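Side-chain contacts in ochratoxinase (Aspergillus niger, PDB 4C65), which uses zinc at its active site to release C-terminal aromatic amino acids, and splits ochratoxin A into ochratoxin alpha and L-phenylalanine: residues 350-355 with 401-406; 360-365 with 396-401. All coordinates share one frame; numbering follows the deposited sequence.

Interaction 1: 350-355 with 401-406; sequences AVERGG and DIKVFQ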
loop_
_atom_site.group_PDB
_atom_site.type_symbol
_atom_site.label_atom_id
_atom_site.label_comp_id
_atom_site.label_asym_id
_atom_site.label_seq_id
_atom_site.Cartn_x
_atom_site.Cartn_y
_atom_site.Cartn_z
ATOM N N ALA A 350 25.294 -25.119 -36.502
ATOM C CA ALA A 350 26.650 -24.579 -36.525
ATOM C C ALA A 350 27.431 -25.074 -37.751
ATOM O O ALA A 350 28.153 -24.307 -38.401
ATOM C CB ALA A 350 27.378 -24.953 -35.261
ATOM N N VAL A 351 27.248 -26.352 -38.087
ATOM C CA VAL A 351 27.898 -26.937 -39.245
ATOM C C VAL A 351 27.172 -26.553 -40.531
ATOM O O VAL A 351 27.760 -25.954 -41.425
ATOM C CB VAL A 351 27.984 -28.486 -39.125
ATOM C CG1 VAL A 351 28.530 -29.117 -40.400
ATOM C CG2 VAL A 351 28.833 -28.876 -37.920
ATOM N N GLU A 352 25.889 -26.875 -40.604
ATOM C CA GLU A 352 25.139 -26.794 -41.866
ATOM C C GLU A 352 24.653 -25.401 -42.265
ATOM O O GLU A 352 24.377 -25.168 -43.421
ATOM C CB GLU A 352 23.951 -27.756 -41.827
ATOM C CG GLU A 352 24.386 -29.212 -41.713
ATOM C CD GLU A 352 23.236 -30.199 -41.676
ATOM O OE1 GLU A 352 22.074 -29.796 -41.872
ATOM O OE2 GLU A 352 23.503 -31.406 -41.461
ATOM N N ARG A 353 24.547 -24.488 -41.307
ATOM C CA ARG A 353 24.201 -23.104 -41.585
ATOM C C ARG A 353 25.401 -22.180 -41.402
ATOM O O ARG A 353 25.657 -21.309 -42.223
ATOM C CB ARG A 353 23.089 -22.635 -40.657
ATOM C CG ARG A 353 21.747 -23.276 -40.874
ATOM C CD ARG A 353 21.042 -22.698 -42.088
ATOM N NE ARG A 353 20.188 -23.705 -42.726
ATOM C CZ ARG A 353 19.011 -23.517 -43.339
ATOM N NH1 ARG A 353 18.434 -22.303 -43.452
ATOM N NH2 ARG A 353 18.372 -24.575 -43.868
ATOM N N GLY A 354 26.111 -22.340 -40.299
ATOM C CA GLY A 354 27.237 -21.471 -39.988
ATOM C C GLY A 354 28.447 -21.740 -40.851
ATOM O O GLY A 354 29.179 -20.825 -41.199
ATOM N N GLY A 355 28.651 -23.007 -41.187
ATOM C CA GLY A 355 29.802 -23.419 -41.965
ATOM C C GLY A 355 30.975 -23.879 -41.114
ATOM O O GLY A 355 32.103 -23.975 -41.609
ATOM N N ASP A 401 29.503 -37.362 -38.316
ATOM C CA ASP A 401 28.099 -36.952 -38.413
ATOM C C ASP A 401 27.690 -36.200 -37.158
ATOM O O ASP A 401 27.467 -36.796 -36.095
ATOM C CB ASP A 401 27.198 -38.175 -38.632
ATOM C CG ASP A 401 25.725 -37.811 -38.839
ATOM O OD1 ASP A 401 25.383 -36.627 -39.071
ATOM O OD2 ASP A 401 24.894 -38.743 -38.775
ATOM N N ILE A 402 27.546 -34.886 -37.294
ATOM C CA ILE A 402 27.200 -34.035 -36.162
ATOM C C ILE A 402 25.795 -34.310 -35.588
ATOM O O ILE A 402 25.519 -33.983 -34.443
ATOM C CB ILE A 402 27.371 -32.545 -36.524
ATOM C CG1 ILE A 402 27.570 -31.694 -35.269
ATOM C CG2 ILE A 402 26.218 -32.031 -37.376
ATOM C CD1 ILE A 402 28.972 -31.791 -34.688
ATOM N N LYS A 403 24.933 -34.944 -36.373
ATOM C CA LYS A 403 23.592 -35.306 -35.923
ATOM C C LYS A 403 23.567 -36.458 -34.913
ATOM O O LYS A 403 22.512 -36.808 -34.396
ATOM C CB LYS A 403 22.722 -35.707 -37.114
ATOM C CG LYS A 403 22.501 -34.605 -38.119
ATOM C CD LYS A 403 21.543 -35.067 -39.203
ATOM C CE LYS A 403 21.544 -34.081 -40.335
ATOM N NZ LYS A 403 20.813 -34.624 -41.496
ATOM N N VAL A 404 24.714 -37.085 -34.680
ATOM C CA VAL A 404 24.792 -38.182 -33.720
ATOM C C VAL A 404 24.278 -37.749 -32.341
ATOM O O VAL A 404 23.582 -38.511 -31.661
ATOM C CB VAL A 404 26.235 -38.729 -33.641
ATOM C CG1 VAL A 404 26.416 -39.596 -32.410
ATOM C CG2 VAL A 404 26.546 -39.557 -34.891
ATOM N N PHE A 405 24.572 -36.504 -31.968
ATOM C CA PHE A 405 24.124 -35.945 -30.697
ATOM C C PHE A 405 22.596 -35.895 -30.540
ATOM O O PHE A 405 22.089 -35.762 -29.439
ATOM C CB PHE A 405 24.672 -34.542 -30.525
ATOM C CG PHE A 405 26.153 -34.481 -30.397
ATOM C CD1 PHE A 405 26.782 -34.951 -29.263
ATOM C CD2 PHE A 405 26.920 -33.920 -31.397
ATOM C CE1 PHE A 405 28.158 -34.883 -29.133
ATOM C CE2 PHE A 405 28.298 -33.850 -31.280
ATOM C CZ PHE A 405 28.918 -34.337 -30.149
ATOM N N GLN A 406 21.862 -36.005 -31.637
ATOM C CA GLN A 406 20.404 -35.983 -31.574
ATOM C C GLN A 406 19.780 -37.323 -31.174
ATOM O O GLN A 406 18.564 -37.391 -31.013
ATOM C CB GLN A 406 19.819 -35.490 -32.903
ATOM C CG GLN A 406 20.081 -34.004 -33.126
ATOM C CD GLN A 406 19.794 -33.587 -34.538
ATOM O OE1 GLN A 406 18.759 -33.941 -35.096
ATOM N NE2 GLN A 406 20.713 -32.858 -35.141
#
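Val351, in the last turn of helix 344-354, meets Ile402 of the loop 401-406 through a single methyl group. Its CG2 faces the branch point of the isoleucine, 4.1 Å from Ile402 CG1 and equally far from Ile402 CG2, and the two side chains pass alongside, pointing opposite ways. The torsion of Val351 (chi1 174°) sets CG1 opposite the backbone N and leaves CG2, beside that N, to make the contact. Ile402 is buried and also rests on Pro358 of the next helix, whereas Val351 is partly exposed. One residue further along each segment the contact turns polar and opens to solvent. Glu352 and Lys403 are both extended beyond CG and run nearly perpendicular to each other, and the carboxylate comes up against the lysine's last methylene, with Glu352 OE2 3.5 Å from Lys403 CE. Lys403 NZ lies farther off, 4.2 Å from Glu352 OE2, too long for a salt bridge, though the opposite charges probably still attract. Behind the lysine, its backbone N gives a 3.2 Å hydrogen bond to Asp401 OD1, reaching the carboxylate from 67° above its plane. This bond closes an Asx turn at Asp401, midway along the loop between antiparallel strands 391-394 and 411-416. The arrangement joins a helix within the amidohydrolase family region to that loop, in an enzyme built of a twisted TIM barrel and a smaller beta-sandwich.

Interaction 2: 360-365 with 396-401; sequences EAIKAA and ENPLED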
loop_
_atom_site.group_PDB
_atom_site.type_symbol
_atom_site.label_atom_id
_atom_site.label_comp_id
_atom_site.label_asym_id
_atom_site.label_seq_id
_atom_site.Cartn_x
_atom_site.Cartn_y
_atom_site.Cartn_z
ATOM N N GLU A 360 34.991 -27.776 -35.011
ATOM C CA GLU A 360 34.765 -26.395 -34.546
ATOM C C GLU A 360 33.443 -26.250 -33.812
ATOM O O GLU A 360 33.358 -25.533 -32.811
ATOM C CB GLU A 360 34.806 -25.426 -35.712
ATOM C CG GLU A 360 36.211 -25.157 -36.239
ATOM C CD GLU A 360 36.201 -24.542 -37.639
ATOM O OE1 GLU A 360 35.136 -24.356 -38.253
ATOM O OE2 GLU A 360 37.285 -24.268 -38.174
ATOM N N ALA A 361 32.417 -26.938 -34.302
ATOM C CA ALA A 361 31.109 -26.928 -33.662
ATOM C C ALA A 361 31.196 -27.460 -32.242
ATOM O O ALA A 361 30.635 -26.877 -31.310
ATOM C CB ALA A 361 30.115 -27.745 -34.464
ATOM N N ILE A 362 31.922 -28.551 -32.085
ATOM C CA ILE A 362 32.134 -29.140 -30.767
ATOM C C ILE A 362 32.901 -28.208 -29.845
ATOM O O ILE A 362 32.575 -28.102 -28.673
ATOM C CB ILE A 362 32.814 -30.517 -30.878
ATOM C CG1 ILE A 362 31.782 -31.541 -31.392
ATOM C CG2 ILE A 362 33.386 -30.966 -29.534
ATOM C CD1 ILE A 362 32.352 -32.894 -31.747
ATOM N N LYS A 363 33.883 -27.497 -30.393
ATOM C CA LYS A 363 34.660 -26.493 -29.651
ATOM C C LYS A 363 33.755 -25.383 -29.119
ATOM O O LYS A 363 33.855 -24.957 -27.971
ATOM C CB LYS A 363 35.714 -25.901 -30.577
ATOM C CG LYS A 363 36.616 -24.881 -29.919
ATOM C CD LYS A 363 37.458 -24.067 -30.876
ATOM C CE LYS A 363 38.344 -23.220 -30.072
ATOM N NZ LYS A 363 39.722 -22.956 -30.541
ATOM N N ALA A 364 32.845 -24.945 -29.969
ATOM C CA ALA A 364 31.876 -23.911 -29.603
ATOM C C ALA A 364 30.883 -24.392 -28.530
ATOM O O ALA A 364 30.320 -23.568 -27.806
ATOM C CB ALA A 364 31.124 -23.437 -30.841
ATOM N N ALA A 365 30.680 -25.700 -28.420
ATOM C CA ALA A 365 29.780 -26.235 -27.408
ATOM C C ALA A 365 30.488 -26.784 -26.174
ATOM O O ALA A 365 29.835 -27.215 -25.224
ATOM C CB ALA A 365 28.911 -27.308 -28.011
ATOM N N GLU A 396 29.219 -43.431 -31.320
ATOM C CA GLU A 396 29.708 -43.124 -32.675
ATOM C C GLU A 396 30.447 -41.805 -32.731
ATOM O O GLU A 396 30.324 -40.968 -31.853
ATOM C CB GLU A 396 28.582 -43.100 -33.708
ATOM C CG GLU A 396 28.167 -44.524 -34.170
ATOM C CD GLU A 396 26.776 -44.988 -33.787
ATOM O OE1 GLU A 396 25.919 -44.158 -33.384
ATOM O OE2 GLU A 396 26.535 -46.218 -33.965
ATOM N N ASN A 397 31.223 -41.647 -33.792
ATOM C CA ASN A 397 32.096 -40.496 -33.984
ATOM C C ASN A 397 31.315 -39.301 -34.534
ATOM O O ASN A 397 30.906 -39.312 -35.689
ATOM C CB ASN A 397 33.229 -40.868 -34.936
ATOM C CG ASN A 397 34.189 -39.736 -35.175
ATOM O OD1 ASN A 397 34.099 -38.671 -34.562
ATOM N ND2 ASN A 397 35.082 -39.932 -36.110
ATOM N N PRO A 398 31.106 -38.272 -33.694
ATOM C CA PRO A 398 30.326 -37.131 -34.115
ATOM C C PRO A 398 30.996 -36.307 -35.219
ATOM O O PRO A 398 30.315 -35.561 -35.905
ATOM C CB PRO A 398 30.174 -36.329 -32.828
ATOM C CG PRO A 398 31.395 -36.651 -32.046
ATOM C CD PRO A 398 31.682 -38.086 -32.345
ATOM N N LEU A 399 32.307 -36.459 -35.400
ATOM C CA LEU A 399 33.036 -35.731 -36.435
ATOM C C LEU A 399 32.677 -36.235 -37.824
ATOM O O LEU A 399 32.856 -35.505 -38.792
ATOM C CB LEU A 399 34.545 -35.852 -36.217
ATOM C CG LEU A 399 35.057 -35.421 -34.849
ATOM C CD1 LEU A 399 36.544 -35.674 -34.753
ATOM C CD2 LEU A 399 34.747 -33.960 -34.592
ATOM N N GLU A 400 32.173 -37.471 -37.901
ATOM C CA GLU A 400 31.667 -38.060 -39.165
ATOM C C GLU A 400 30.242 -37.643 -39.389
ATOM O O GLU A 400 29.796 -37.645 -40.517
ATOM C CB GLU A 400 31.555 -39.613 -39.152
ATOM C CG GLU A 400 32.179 -40.386 -40.294
ATOM C CD GLU A 400 33.492 -40.927 -39.844
ATOM O OE1 GLU A 400 33.458 -41.803 -38.947
ATOM O OE2 GLU A 400 34.538 -40.467 -40.329
ATOM N N ASP A 401 29.503 -37.362 -38.316
ATOM C CA ASP A 401 28.099 -36.952 -38.413
ATOM C C ASP A 401 27.690 -36.200 -37.158
ATOM O O ASP A 401 27.467 -36.796 -36.095
ATOM C CB ASP A 401 27.198 -38.175 -38.632
ATOM C CG ASP A 401 25.725 -37.811 -38.839
ATOM O OD1 ASP A 401 25.383 -36.627 -39.071
ATOM O OD2 ASP A 401 24.894 -38.743 -38.775
#
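Ile362 of helix 358-365 packs against Pro398 and Leu399, which follow Asn397 in an Asx turn on the loop after strand 391-394. Everything that touches is apolar, and on the helix side it comes down to one methyl: Ile362 CD1 lies 3.9 Å from Pro398 CG and 3.9 Å from Leu399 CD2. CG1 of the isoleucine stands opposite its carbonyl carbon (chi1 -74°), and the chain then runs on extended (chi2 171°), which carries CD1 out to the loop. The isoleucine side chain lies roughly perpendicular to both partners. The enclosed part is the Ile362-Pro398 side, where both residues are buried and strand 60-67 backs them, with Met62 against Ile362 and Val60 against Pro398. The Leu399 side is more open: this residue is partly exposed, and only its CD2 branch approaches the helix. The closest backbone approach of the two segments is 8.7 Å, between Ile362 CA and Leu399 CA. Next in the loop, Glu400 lies in solvent. The turn that presents the proline and leucine is closed by a 3.0 Å hydrogen bond from Leu399 N to Asn397 OD1, the donor standing 56° above the plane of the amide carbonyl.

How the interactions relate
Interactions 1 and 2 lie side by side, their centres about 7 Å apart, and join the consecutive helices 344-354 and 358-365 to successive parts of one loop, with Asp401 common to both. Along the chain, interaction 1 closes the longer stretch, and interaction 2 falls within it. Phe405 of the 401-406 segment packs on both sides of interaction 2: its CE2 is 3.5 Å from Pro398 CB and its CZ 4.1 Å from Ile362 CD1. On the helix side, Val351 CG2 lies 3.9 Å from Ala361 CB, so the two helices also pack on each other beside the contacts. Both lie away from the zinc ligands and the active-site residues Lys204 and Asp336.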